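Local coordinates for protein beta-lactamase Mb2281c (Mycobacterium bovis, PDB 3I7J) that probably acts as a serine hydrolase of the beta-lactamase and penicillin-binding protein family, cleaving beta-lactam rings or related amide or ester bonds, at residues Arg222-Phe227 with Ile234-Lys239; Asp162-Ser167 with Lys239-Leu244; Thr32-Ala37 with Leu247-Phe252; Ser40-Leu45 with Phe147-Thr152. All coordinates share one frame; numbering follows the deposited sequence.

Contact 1. Residues Arg222-Phe227 with Ile234-Lys239; sequences RTFGHF and IWVDPK
Phe224 and Val236 face each other as a hydrogen-bonded antiparallel pair in a beta hairpin, formed by strands 224-228 and 232-237 of the six-stranded sheet of this beta-lactamase-type fold. Val236 N reaches Phe224 O at 2.8 Å, Phe224 N returns the bond to Val236 O, and His226 with Ile234 repeats the exchange further along. The side chain of Phe224 is a compact example of how an aromatic ring can lie across its strand partner. Beyond CB, CG takes the crowded position between the backbone N and the carbonyl carbon (chi1 64°). On one flank CD2 and CE2 lie toward Pro238, whose CG sits at the ring edge, 3.7 Å from Phe224 CE2. At the tip CZ touches Val236 CB at 3.6 Å, while on the other flank CE1 meets the same CB and also CG2. Val236 CB thus covers one face in a CH-pi contact, 3.9 Å from the ring centroid and displaced toward the rim. Leu163 of helix 153-164 packs against both residues.

Between the two bonded pairs, Gly225 places its CA 3.1 Å from Ile234 O, a CA-H...O contact made at a phi of 156°, which glycine readily adopts. Where the strand ends, Asp237 OD1 closes an Asx turn by accepting from Lys239 N at 2.9 Å, and it also takes bonds from Ala240 N and Ser220 OG. Beside this turn the guanidinium of Arg222 turns one face to Pro238 CB, which lies 3.4 Å from Arg222 NH2.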
# COMPACT_ATOMS: atom_id res chain seq x y z
N ARG A 222 -4.79 10.79 8.92
CA ARG A 222 -4.39 10.90 7.52
C ARG A 222 -3.34 9.86 7.10
O ARG A 222 -2.95 9.79 5.93
CB ARG A 222 -3.86 12.30 7.23
CG ARG A 222 -4.91 13.39 7.33
CD ARG A 222 -4.23 14.75 7.37
NE ARG A 222 -3.41 15.00 6.19
CZ ARG A 222 -2.41 15.88 6.15
NH1 ARG A 222 -2.12 16.57 7.24
NH2 ARG A 222 -1.72 16.06 5.03
N THR A 223 -2.87 9.08 8.06
CA THR A 223 -1.88 8.05 7.80
C THR A 223 -2.43 7.10 6.72
O THR A 223 -3.60 6.75 6.75
CB THR A 223 -1.58 7.25 9.09
OG1 THR A 223 -1.13 8.15 10.11
CG2 THR A 223 -0.50 6.19 8.84
N PHE A 224 -1.58 6.72 5.77
CA PHE A 224 -1.99 5.82 4.68
C PHE A 224 -0.85 4.84 4.38
O PHE A 224 0.29 5.08 4.77
CB PHE A 224 -2.34 6.64 3.42
CG PHE A 224 -1.17 7.40 2.84
CD1 PHE A 224 -0.31 6.79 1.92
CD2 PHE A 224 -0.92 8.72 3.22
CE1 PHE A 224 0.77 7.49 1.39
CE2 PHE A 224 0.17 9.43 2.69
CZ PHE A 224 1.01 8.81 1.78
N GLY A 225 -1.18 3.75 3.69
CA GLY A 225 -0.18 2.75 3.36
C GLY A 225 -0.82 1.39 3.13
O GLY A 225 -1.84 1.30 2.45
N HIS A 226 -0.24 0.34 3.70
CA HIS A 226 -0.79 -0.99 3.50
C HIS A 226 0.02 -2.01 4.28
O HIS A 226 1.20 -1.80 4.56
CB HIS A 226 -0.71 -1.34 2.00
CG HIS A 226 -1.96 -1.95 1.44
ND1 HIS A 226 -2.39 -3.21 1.78
CD2 HIS A 226 -2.85 -1.49 0.53
CE1 HIS A 226 -3.49 -3.51 1.11
NE2 HIS A 226 -3.79 -2.48 0.34
N PHE A 227 -0.61 -3.12 4.66
CA PHE A 227 0.13 -4.19 5.33
C PHE A 227 -0.18 -5.43 4.50
O PHE A 227 -1.06 -5.39 3.64
CB PHE A 227 -0.27 -4.37 6.81
CG PHE A 227 -1.53 -5.14 7.04
CD1 PHE A 227 -2.77 -4.54 6.91
CD2 PHE A 227 -1.47 -6.48 7.43
CE1 PHE A 227 -3.95 -5.24 7.17
CE2 PHE A 227 -2.64 -7.21 7.69
CZ PHE A 227 -3.88 -6.58 7.55
N ILE A 234 3.67 -0.88 5.48
CA ILE A 234 4.22 0.42 5.24
C ILE A 234 3.16 1.47 5.51
O ILE A 234 2.02 1.36 5.07
CB ILE A 234 4.72 0.58 3.77
CG1 ILE A 234 5.19 2.03 3.54
CG2 ILE A 234 3.60 0.24 2.78
CD1 ILE A 234 5.86 2.25 2.18
N TRP A 235 3.53 2.47 6.30
CA TRP A 235 2.62 3.57 6.55
C TRP A 235 3.41 4.85 6.44
O TRP A 235 4.62 4.89 6.70
CB TRP A 235 1.88 3.46 7.91
CG TRP A 235 2.70 3.40 9.18
CD1 TRP A 235 2.78 2.35 10.05
CD2 TRP A 235 3.44 4.47 9.78
NE1 TRP A 235 3.51 2.70 11.16
CE2 TRP A 235 3.93 3.99 11.02
CE3 TRP A 235 3.73 5.79 9.41
CZ2 TRP A 235 4.70 4.79 11.89
CZ3 TRP A 235 4.50 6.58 10.26
CH2 TRP A 235 4.97 6.08 11.49
N VAL A 236 2.70 5.89 6.01
CA VAL A 236 3.26 7.22 5.82
C VAL A 236 2.31 8.12 6.57
O VAL A 236 1.11 8.09 6.32
CB VAL A 236 3.24 7.59 4.32
CG1 VAL A 236 3.94 8.93 4.10
CG2 VAL A 236 3.91 6.49 3.50
N ASP A 237 2.83 8.92 7.49
CA ASP A 237 1.97 9.81 8.25
C ASP A 237 2.28 11.24 7.81
O ASP A 237 3.32 11.78 8.17
CB ASP A 237 2.25 9.63 9.75
CG ASP A 237 1.26 10.35 10.62
OD1 ASP A 237 0.86 11.48 10.25
OD2 ASP A 237 0.89 9.81 11.69
N PRO A 238 1.40 11.85 7.00
CA PRO A 238 1.60 13.22 6.51
C PRO A 238 1.65 14.28 7.60
O PRO A 238 2.22 15.35 7.40
CB PRO A 238 0.41 13.45 5.58
CG PRO A 238 -0.04 12.08 5.21
CD PRO A 238 0.13 11.31 6.49
N LYS A 239 1.04 14.00 8.75
CA LYS A 239 1.03 14.96 9.84
C LYS A 239 2.37 14.92 10.57
O LYS A 239 2.95 15.96 10.88
CB LYS A 239 -0.11 14.66 10.82
CG LYS A 239 -0.26 15.71 11.93
CD LYS A 239 -1.41 15.39 12.88
CE LYS A 239 -2.77 15.51 12.20
NZ LYS A 239 -3.15 16.90 11.84

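Contact 2. Residues Asp162-Ser167 with Lys239-Leu244; sequences DLLRPS and KADLAL
Arg165 NH1 lies between two acceptors, Asp241 OD1 across the contact and Leu164 O of its own segment, and bonds to each at 2.9 Å. The NH1-OD1 bond is nearly straight, 169° at the hydrogen. Its companion, from NH2 to Asp241 OD2 at 2.8 Å, completes an end-on salt bridge in which each nitrogen serves one oxygen. Both oxygens use their syn lone pairs, and the guanidinium and carboxylate planes are only 10° apart, so the two groups meet edge to edge almost in one plane. The arginine chain bends at chi2 (-66°), which turns CD back from an extended course. Leu164 O, by contrast, is met from well above its carbonyl plane. That oxygen belongs to the last turn of helix 153-164, whose C-terminal end would be expected to favour the nearby positive charge.

Asp241 belongs to a G1 beta bulge: it has positive phi, and it and Leu242 both face Asp237 where strands 232-237 and 242-248 join. The salt bridge therefore ties the end of a helix to the turn leading into a sheet strand, and Pro22 touches both of the charged residues.

Leu164 packs beside the salt bridge: CD1 lies 3.8 Å from Asp241 OD1 and near Leu242 N, and CD2 makes a looser apolar contact with Ala243 CB at 4.4 Å. Asp162, in the last turn of the helix, turns OD1 to the chain that follows, accepting from Ser167 N, which stands above the carboxylate plane, and from Thr168 N, while Asp162 OD2 forms a salt bridge with Arg48 NE.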
# COMPACT_ATOMS: atom_id res chain seq x y z
N ASP A 162 8.93 8.71 -1.90
CA ASP A 162 8.06 9.22 -2.95
C ASP A 162 6.67 9.48 -2.38
O ASP A 162 5.95 10.36 -2.86
CB ASP A 162 7.99 8.21 -4.09
CG ASP A 162 7.36 8.78 -5.34
OD1 ASP A 162 7.94 9.71 -5.92
OD2 ASP A 162 6.27 8.31 -5.73
N LEU A 163 6.29 8.72 -1.36
CA LEU A 163 4.97 8.89 -0.74
C LEU A 163 4.94 10.08 0.22
O LEU A 163 3.88 10.60 0.55
CB LEU A 163 4.58 7.61 0.01
CG LEU A 163 4.44 6.35 -0.85
CD1 LEU A 163 4.04 5.15 0.01
CD2 LEU A 163 3.39 6.60 -1.93
N LEU A 164 6.13 10.52 0.64
CA LEU A 164 6.28 11.63 1.56
C LEU A 164 6.39 12.94 0.78
O LEU A 164 5.82 13.96 1.15
CB LEU A 164 7.54 11.39 2.39
CG LEU A 164 7.60 11.65 3.90
CD1 LEU A 164 6.32 11.22 4.59
CD2 LEU A 164 8.80 10.89 4.46
N ARG A 165 7.15 12.88 -0.32
CA ARG A 165 7.38 14.01 -1.23
C ARG A 165 7.23 13.43 -2.64
O ARG A 165 8.21 13.01 -3.25
CB ARG A 165 8.80 14.56 -1.05
CG ARG A 165 9.05 15.22 0.30
CD ARG A 165 8.22 16.48 0.43
NE ARG A 165 8.47 17.18 1.70
CZ ARG A 165 7.95 16.83 2.87
NH1 ARG A 165 7.15 15.77 2.95
NH2 ARG A 165 8.23 17.53 3.95
N PRO A 166 6.00 13.42 -3.18
CA PRO A 166 5.73 12.88 -4.52
C PRO A 166 6.62 13.36 -5.65
O PRO A 166 6.82 14.56 -5.83
CB PRO A 166 4.26 13.25 -4.74
CG PRO A 166 4.10 14.49 -3.92
CD PRO A 166 4.82 14.12 -2.66
N SER A 167 7.16 12.41 -6.40
CA SER A 167 8.01 12.73 -7.54
C SER A 167 7.55 11.94 -8.76
O SER A 167 7.54 12.46 -9.88
CB SER A 167 9.46 12.40 -7.25
OG SER A 167 10.26 12.76 -8.36
N LYS A 239 1.04 14.00 8.75
CA LYS A 239 1.03 14.96 9.84
C LYS A 239 2.37 14.92 10.57
O LYS A 239 2.95 15.96 10.88
CB LYS A 239 -0.11 14.66 10.82
CG LYS A 239 -0.26 15.71 11.93
CD LYS A 239 -1.41 15.39 12.88
CE LYS A 239 -2.77 15.51 12.20
NZ LYS A 239 -3.15 16.90 11.84
N ALA A 240 2.87 13.72 10.82
CA ALA A 240 4.15 13.57 11.50
C ALA A 240 5.25 13.74 10.47
O ALA A 240 6.40 14.00 10.81
CB ALA A 240 4.25 12.19 12.15
N ASP A 241 4.86 13.61 9.20
CA ASP A 241 5.79 13.71 8.08
C ASP A 241 6.85 12.63 8.32
O ASP A 241 8.05 12.91 8.30
CB ASP A 241 6.43 15.10 8.02
CG ASP A 241 6.87 15.49 6.61
OD1 ASP A 241 6.36 14.91 5.63
OD2 ASP A 241 7.71 16.41 6.47
N LEU A 242 6.39 11.41 8.55
CA LEU A 242 7.28 10.29 8.81
C LEU A 242 6.73 9.03 8.14
O LEU A 242 5.52 8.92 7.92
CB LEU A 242 7.39 10.06 10.32
CG LEU A 242 8.75 10.04 11.03
CD1 LEU A 242 9.61 11.21 10.60
CD2 LEU A 242 8.50 10.07 12.53
N ALA A 243 7.61 8.09 7.82
CA ALA A 243 7.20 6.84 7.20
C ALA A 243 7.89 5.68 7.90
O ALA A 243 9.02 5.81 8.38
CB ALA A 243 7.56 6.84 5.72
N LEU A 244 7.22 4.54 7.96
CA LEU A 244 7.80 3.37 8.59
C LEU A 244 7.58 2.16 7.71
O LEU A 244 6.47 1.91 7.25
CB LEU A 244 7.18 3.11 9.97
CG LEU A 244 7.54 1.78 10.64
CD1 LEU A 244 9.05 1.69 10.86
CD2 LEU A 244 6.80 1.65 11.97

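Contact 3. Residues Thr32-Ala37 with Leu247-Phe252; sequences TARVFA and LTARDF
The ring of Phe36 rests one face on Leu247, whose CB stands 4.0 Å from the ring centroid and 20° off the normal, displaced toward the rim: a CH-pi contact. Phe36 CG stands anti to the carbonyl carbon, beside the backbone N (chi1 -74°), and is itself 3.8 Å from Leu247 CB. CD2 is equally near that CB, and Leu247 CD1 extends the cover to CD2 and to Phe36 CB. Farther round, CD1 comes 3.8 Å from Thr248 O and CE1 approaches Ala249 N, both obliquely. A water lies at the ring edge, in its plane. It is placed to donate to Ala37 O at 2.9 Å and to Thr248 O at 3.2 Å, although it has more acceptors around it than protons to give.

At the surface the extended chain of Arg34 brings NH2 within 4.2 Å of Ala249 CB. Thr248 OG1 closes an ST turn by accepting from Arg250 N and is also bonded to Gly231 O.

The contact joins two sheets: strand 36-37, paired with strand 149-151, packs its phenylalanine onto the end of strand 242-248. Ala16 of strand 15-21 also touches Phe36, and Val153 and Leu156 of helix 153-164 pack against Leu247.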
# COMPACT_ATOMS: atom_id res chain seq x y z
N THR A 32 18.56 -4.67 5.27
CA THR A 32 17.73 -3.89 4.35
C THR A 32 17.91 -4.30 2.88
O THR A 32 17.21 -3.81 1.99
CB THR A 32 18.02 -2.37 4.50
OG1 THR A 32 19.38 -2.10 4.17
CG2 THR A 32 17.75 -1.92 5.92
N ALA A 33 18.84 -5.22 2.63
CA ALA A 33 19.09 -5.71 1.28
C ALA A 33 18.41 -7.07 1.07
O ALA A 33 18.33 -7.57 -0.05
CB ALA A 33 20.60 -5.83 1.03
N ARG A 34 17.92 -7.66 2.16
CA ARG A 34 17.25 -8.96 2.08
C ARG A 34 15.89 -8.87 1.39
O ARG A 34 15.07 -8.01 1.70
CB ARG A 34 17.07 -9.54 3.49
CG ARG A 34 16.19 -10.77 3.52
CD ARG A 34 16.27 -11.53 4.82
NE ARG A 34 15.36 -12.66 4.83
CZ ARG A 34 15.47 -13.71 5.63
NH1 ARG A 34 16.47 -13.79 6.50
NH2 ARG A 34 14.59 -14.70 5.55
N VAL A 35 15.65 -9.79 0.45
CA VAL A 35 14.39 -9.83 -0.29
C VAL A 35 13.26 -10.48 0.51
O VAL A 35 13.43 -11.56 1.06
CB VAL A 35 14.54 -10.61 -1.61
CG1 VAL A 35 13.16 -10.84 -2.22
CG2 VAL A 35 15.42 -9.85 -2.59
N PHE A 36 12.10 -9.83 0.54
CA PHE A 36 10.94 -10.33 1.27
C PHE A 36 9.69 -10.38 0.37
O PHE A 36 9.55 -9.58 -0.56
CB PHE A 36 10.63 -9.39 2.45
CG PHE A 36 11.59 -9.49 3.61
CD1 PHE A 36 11.39 -10.42 4.62
CD2 PHE A 36 12.68 -8.62 3.71
CE1 PHE A 36 12.24 -10.48 5.72
CE2 PHE A 36 13.54 -8.67 4.81
CZ PHE A 36 13.32 -9.60 5.82
N ALA A 37 8.79 -11.32 0.64
CA ALA A 37 7.56 -11.39 -0.13
C ALA A 37 6.74 -10.26 0.47
O ALA A 37 6.68 -10.12 1.69
CB ALA A 37 6.85 -12.74 0.08
N LEU A 247 9.34 -5.27 7.37
CA LEU A 247 9.22 -6.53 6.64
C LEU A 247 9.77 -7.67 7.50
O LEU A 247 10.90 -7.58 8.00
CB LEU A 247 9.99 -6.47 5.32
CG LEU A 247 9.55 -5.43 4.27
CD1 LEU A 247 10.45 -5.55 3.05
CD2 LEU A 247 8.09 -5.64 3.89
N THR A 248 8.97 -8.71 7.68
CA THR A 248 9.36 -9.88 8.47
C THR A 248 9.10 -11.16 7.69
O THR A 248 8.35 -11.16 6.70
CB THR A 248 8.59 -9.99 9.80
OG1 THR A 248 7.31 -10.60 9.56
CG2 THR A 248 8.39 -8.62 10.42
N ALA A 249 9.72 -12.24 8.15
CA ALA A 249 9.58 -13.54 7.52
C ALA A 249 8.55 -14.41 8.24
O ALA A 249 8.68 -15.63 8.31
CB ALA A 249 10.93 -14.25 7.51
N ARG A 250 7.52 -13.77 8.80
CA ARG A 250 6.46 -14.51 9.48
C ARG A 250 5.11 -13.95 9.05
O ARG A 250 4.87 -12.74 9.15
CB ARG A 250 6.60 -14.40 11.00
CG ARG A 250 5.61 -15.28 11.75
CD ARG A 250 5.76 -15.18 13.26
NE ARG A 250 4.77 -16.02 13.94
CZ ARG A 250 4.61 -16.07 15.26
NH1 ARG A 250 5.37 -15.34 16.06
NH2 ARG A 250 3.68 -16.86 15.78
N ASP A 251 4.23 -14.83 8.58
CA ASP A 251 2.91 -14.41 8.14
C ASP A 251 2.15 -13.70 9.25
O ASP A 251 2.31 -14.02 10.43
CB ASP A 251 2.11 -15.61 7.63
CG ASP A 251 2.70 -16.22 6.38
OD1 ASP A 251 3.36 -15.50 5.60
OD2 ASP A 251 2.50 -17.44 6.16
N PHE A 252 1.31 -12.74 8.86
CA PHE A 252 0.49 -11.97 9.79
C PHE A 252 -0.30 -12.88 10.71
O PHE A 252 -0.78 -13.93 10.28
CB PHE A 252 -0.48 -11.09 9.01
CG PHE A 252 -1.37 -10.25 9.87
CD1 PHE A 252 -0.88 -9.12 10.49
CD2 PHE A 252 -2.70 -10.59 10.05
CE1 PHE A 252 -1.71 -8.33 11.29
CE2 PHE A 252 -3.54 -9.80 10.84
CZ PHE A 252 -3.05 -8.68 11.46
O HOH W 1 7.82 -11.90 3.63

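Contact 4. Residues Ser40-Leu45 with Phe147-Thr152; sequences SVTKPL and FGATST
Thr42 and Ala149 carry the polar link of this contact. Ala149 N donates to Thr42 OG1 at 2.8 Å, with a somewhat bent angle of 144° at the hydrogen. The hydroxyl is anti to the carbonyl carbon (chi1 -68°), on the side of the backbone N, and it is also bonded to Ala39 O. One hydroxyl thus accepts from the backbone of the strand and serves the carbonyl of Ala39, tying the chain at the N-terminal part of helix 42-56 to the strand.

The apolar contacts centre on the same two residues. Ala149 CB packs tightly against Thr42 CG2 at 3.5 Å, closer than usual for two carbons, and lies 3.7 Å from Thr42 CB. Farther along the helix, Leu45 CD1 touches Ala149 CB more loosely, at 4.1 Å. Toward the other end Phe147 contributes backbone: its CA is 3.8 Å from Thr42 CB, and its C is near OG1.

A third set of interactions belongs to the presumed active site. Ser40 and Lys43 fit the SxxK pattern, consistent with a nucleophilic serine and its lysine as in class C beta-lactamases. Lys43 N bonds to Ser40 O at 3.0 Å, a backbone link between these two residues. Ser40 OG and Lys43 NZ both bond to Tyr99 OH, and NZ also reaches Gly146 O.

Strand 149-151 runs between strands 36-37 and 137-138, with the N-terminal part of helix 42-56 against it. Phe159 of helix 153-164 packs on Pro44 and Leu45, and His226 of strand 224-228 touches Ser40, Lys43 and Pro44.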
# COMPACT_ATOMS: atom_id res chain seq x y z
N SER A 40 0.15 -8.23 0.13
CA SER A 40 -0.61 -7.02 -0.17
C SER A 40 0.15 -5.70 -0.10
O SER A 40 -0.39 -4.64 -0.43
CB SER A 40 -1.85 -6.93 0.72
OG SER A 40 -2.84 -7.84 0.28
N VAL A 41 1.39 -5.73 0.37
CA VAL A 41 2.16 -4.50 0.40
C VAL A 41 2.49 -4.22 -1.07
O VAL A 41 3.07 -3.19 -1.42
CB VAL A 41 3.45 -4.65 1.26
CG1 VAL A 41 4.29 -3.37 1.18
CG2 VAL A 41 3.06 -4.91 2.72
N THR A 42 2.10 -5.16 -1.92
CA THR A 42 2.29 -5.03 -3.36
C THR A 42 1.36 -3.94 -3.87
O THR A 42 1.73 -3.16 -4.75
CB THR A 42 1.90 -6.34 -4.11
OG1 THR A 42 2.84 -7.38 -3.80
CG2 THR A 42 1.89 -6.11 -5.63
N LYS A 43 0.16 -3.89 -3.32
CA LYS A 43 -0.85 -2.93 -3.77
C LYS A 43 -0.41 -1.48 -3.91
O LYS A 43 -0.70 -0.85 -4.91
CB LYS A 43 -2.10 -3.05 -2.89
CG LYS A 43 -2.83 -4.38 -3.12
CD LYS A 43 -4.28 -4.39 -2.64
CE LYS A 43 -5.00 -5.68 -3.06
NZ LYS A 43 -4.42 -6.91 -2.43
N PRO A 44 0.30 -0.92 -2.91
CA PRO A 44 0.72 0.48 -3.05
C PRO A 44 1.61 0.68 -4.28
O PRO A 44 1.58 1.74 -4.91
CB PRO A 44 1.47 0.74 -1.73
CG PRO A 44 0.78 -0.19 -0.77
CD PRO A 44 0.67 -1.46 -1.59
N LEU A 45 2.40 -0.33 -4.62
CA LEU A 45 3.29 -0.24 -5.78
C LEU A 45 2.46 -0.23 -7.06
O LEU A 45 2.69 0.59 -7.96
CB LEU A 45 4.27 -1.43 -5.80
CG LEU A 45 5.25 -1.55 -4.63
CD1 LEU A 45 6.08 -2.82 -4.81
CD2 LEU A 45 6.17 -0.33 -4.58
N PHE A 147 -0.71 -9.06 -4.92
CA PHE A 147 0.08 -9.66 -3.85
C PHE A 147 1.39 -10.34 -4.25
O PHE A 147 2.07 -10.89 -3.38
CB PHE A 147 -0.79 -10.72 -3.19
CG PHE A 147 -1.28 -11.76 -4.16
CD1 PHE A 147 -0.51 -12.88 -4.45
CD2 PHE A 147 -2.47 -11.56 -4.86
CE1 PHE A 147 -0.91 -13.80 -5.43
CE2 PHE A 147 -2.89 -12.47 -5.84
CZ PHE A 147 -2.11 -13.59 -6.12
N GLY A 148 1.74 -10.30 -5.52
CA GLY A 148 2.95 -10.99 -5.96
C GLY A 148 4.26 -10.25 -6.01
O GLY A 148 5.25 -10.79 -6.50
N ALA A 149 4.31 -9.02 -5.52
CA ALA A 149 5.56 -8.27 -5.56
C ALA A 149 6.56 -8.74 -4.50
O ALA A 149 6.20 -9.24 -3.43
CB ALA A 149 5.29 -6.79 -5.40
N THR A 150 7.82 -8.56 -4.84
CA THR A 150 8.95 -8.92 -4.01
C THR A 150 9.82 -7.66 -3.92
O THR A 150 9.98 -6.95 -4.91
CB THR A 150 9.72 -10.10 -4.68
OG1 THR A 150 9.27 -11.34 -4.13
CG2 THR A 150 11.19 -9.96 -4.49
N SER A 151 10.37 -7.37 -2.75
CA SER A 151 11.19 -6.17 -2.60
C SER A 151 12.06 -6.23 -1.34
O SER A 151 12.07 -7.24 -0.62
CB SER A 151 10.29 -4.93 -2.56
OG SER A 151 11.04 -3.74 -2.63
N THR A 152 12.78 -5.15 -1.08
CA THR A 152 13.68 -5.03 0.08
C THR A 152 13.32 -3.79 0.88
O THR A 152 12.65 -2.90 0.37
CB THR A 152 15.13 -4.86 -0.38
OG1 THR A 152 15.25 -3.63 -1.10
CG2 THR A 152 15.56 -6.01 -1.27

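Contacts 1, 2 and 3 all draw on the large antiparallel sheet. Contacts 1 and 2, with centres about 8 Å apart, share Lys239 and are joined where Asp237 N meets Leu242 O at 2.7 Å; contact 3 takes the other end of strand 242-248, and its centre lies about 22 Å from that of contact 2. Contact 4 lies about 11 Å from contact 3 between centres, the two being linked through Phe36 N and Ser151 O at 2.8 Å in the small sheet. The presumed catalytic Ser40 and Lys43 sit in contact 4, and contact 1 reaches this site through His226, whose NE2 lies 3.6 Å from Lys43 CD.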